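Local coordinates for CIR protein (Plasmodium chabaudi chabaudi, PDB 6ZYV) that is of unknown function but belongs to the variant PIR antigen family of malaria parasites, with an ectodomain probably presented by infected red blood cells, at residues K162-C165 with N166-N169. The protein carries 5 engineered substitutions. Numbering follows the deposited sequence.
Sequences KSLC and NMYN
Leu164 lays its isobutyl group beside the ring of Tyr168, one helical turn on, and the two side chains point the same way. Its CD1 comes within 3.9 Å of Tyr168 CE1. The same methyl also receives Met167: Leu164 CD1 and Met167 CE lie 3.7 Å apart, and these two side chains cross at about a right angle. The reach of Met167 depends on a bend at its end (chi3 -70°), which folds CE back over Leu164. The Tyr168 ring turns its edge to the backbone, with CD1 3.4 Å from Leu164 O and that oxygen in the ring plane. Leu164 O also accepts a bond from Tyr168 N (3.2 Å) and a weak one from Met167 N. All this lies within helix 154-174 of the all-helical PIR ectodomain. Further i to i+4 backbone bonds join Asn166 N to Lys162 O (2.9 Å) and Asn169 N to Cys165 O (3.0 Å); the one from Met167 N to Ser163 O is weak. Leu164, Met167 and Tyr168 form the buried side of the turn. Phe188 of helix 181-198 packs on Leu164 and Met167, while Leu8 of helix 8-20 touches Leu164 and Tyr168. The Tyr168 hydroxyl is hydrogen-bonded to Gly218 O and Asn221 ND2, and Ser163 OG to Glu191, tying this helix to two later ones. Cys165 places SG anti to its own carbonyl carbon (chi1 -80°), where it forms the disulfide with Cys12 of helix 8-20. On the exposed side, the Asn166 amide folds back along the helix, its CG 3.3 Å from Lys162 O.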
loop_
_atom_site.group_PDB
_atom_site.type_symbol
_atom_site.label_atom_id
_atom_site.label_comp_id
_atom_site.label_asym_id
_atom_site.label_seq_id
_atom_site.Cartn_x
_atom_site.Cartn_y
_atom_site.Cartn_z
ATOM N N LYS A 162 0.714 0.276 -8.552
ATOM C CA LYS A 162 0.370 -1.072 -8.988
ATOM C C LYS A 162 1.275 -1.506 -10.146
ATOM O O LYS A 162 1.748 -2.634 -10.145
ATOM C CB LYS A 162 -1.102 -1.128 -9.424
ATOM C CG LYS A 162 -2.037 -1.706 -8.371
ATOM C CD LYS A 162 -3.263 -2.415 -8.985
ATOM C CE LYS A 162 -4.162 -1.498 -9.797
ATOM N NZ LYS A 162 -5.486 -2.134 -10.099
ATOM N N SER A 163 1.539 -0.607 -11.109
ATOM C CA SER A 163 2.440 -0.869 -12.235
ATOM C C SER A 163 3.864 -1.118 -11.742
ATOM O O SER A 163 4.563 -1.973 -12.290
ATOM C CB SER A 163 2.439 0.293 -13.214
ATOM O OG SER A 163 1.210 0.324 -13.913
ATOM N N LEU A 164 4.288 -0.390 -10.696
ATOM C CA LEU A 164 5.594 -0.599 -10.094
ATOM C C LEU A 164 5.623 -1.986 -9.427
ATOM O O LEU A 164 6.595 -2.724 -9.602
ATOM C CB LEU A 164 5.868 0.504 -9.066
ATOM C CG LEU A 164 7.171 0.403 -8.293
ATOM C CD1 LEU A 164 8.383 0.401 -9.268
ATOM C CD2 LEU A 164 7.279 1.577 -7.314
ATOM N N CYS A 165 4.542 -2.361 -8.712
ATOM C CA CYS A 165 4.409 -3.670 -8.063
ATOM C C CYS A 165 4.443 -4.820 -9.070
ATOM O O CYS A 165 4.990 -5.869 -8.761
ATOM C CB CYS A 165 3.168 -3.728 -7.170
ATOM S SG CYS A 165 3.392 -2.949 -5.551
ATOM N N ASN A 166 3.924 -4.615 -10.287
ATOM C CA ASN A 166 3.970 -5.649 -11.324
ATOM C C ASN A 166 5.416 -5.939 -11.731
ATOM O O ASN A 166 5.765 -7.102 -11.934
ATOM C CB ASN A 166 3.124 -5.269 -12.540
ATOM C CG ASN A 166 1.642 -5.240 -12.237
ATOM O OD1 ASN A 166 1.136 -5.981 -11.379
ATOM N ND2 ASN A 166 0.900 -4.382 -12.936
ATOM N N MET A 167 6.277 -4.895 -11.788
ATOM C CA MET A 167 7.687 -5.104 -12.112
ATOM C C MET A 167 8.391 -5.864 -10.975
ATOM O O MET A 167 9.191 -6.753 -11.241
ATOM C CB MET A 167 8.384 -3.773 -12.427
ATOM C CG MET A 167 7.842 -3.101 -13.669
ATOM S SD MET A 167 8.859 -1.679 -14.125
ATOM C CE MET A 167 8.435 -0.583 -12.807
ATOM N N TYR A 168 8.054 -5.552 -9.710
ATOM C CA TYR A 168 8.604 -6.281 -8.557
ATOM C C TYR A 168 8.225 -7.769 -8.595
ATOM O O TYR A 168 9.044 -8.621 -8.251
ATOM C CB TYR A 168 8.151 -5.661 -7.226
ATOM C CG TYR A 168 9.063 -4.564 -6.721
ATOM C CD1 TYR A 168 8.866 -3.241 -7.097
ATOM C CD2 TYR A 168 10.131 -4.851 -5.884
ATOM C CE1 TYR A 168 9.683 -2.224 -6.623
ATOM C CE2 TYR A 168 10.975 -3.846 -5.422
ATOM C CZ TYR A 168 10.746 -2.529 -5.794
ATOM O OH TYR A 168 11.555 -1.506 -5.354
ATOM N N ASN A 169 6.989 -8.074 -9.013
ATOM C CA ASN A 169 6.494 -9.451 -9.136
ATOM C C ASN A 169 7.247 -10.161 -10.253
ATOM O O ASN A 169 7.582 -11.328 -10.106
ATOM C CB ASN A 169 4.982 -9.474 -9.428
ATOM C CG ASN A 169 4.405 -10.867 -9.645
ATOM O OD1 ASN A 169 3.762 -11.155 -10.676
ATOM N ND2 ASN A 169 4.644 -11.780 -8.689
#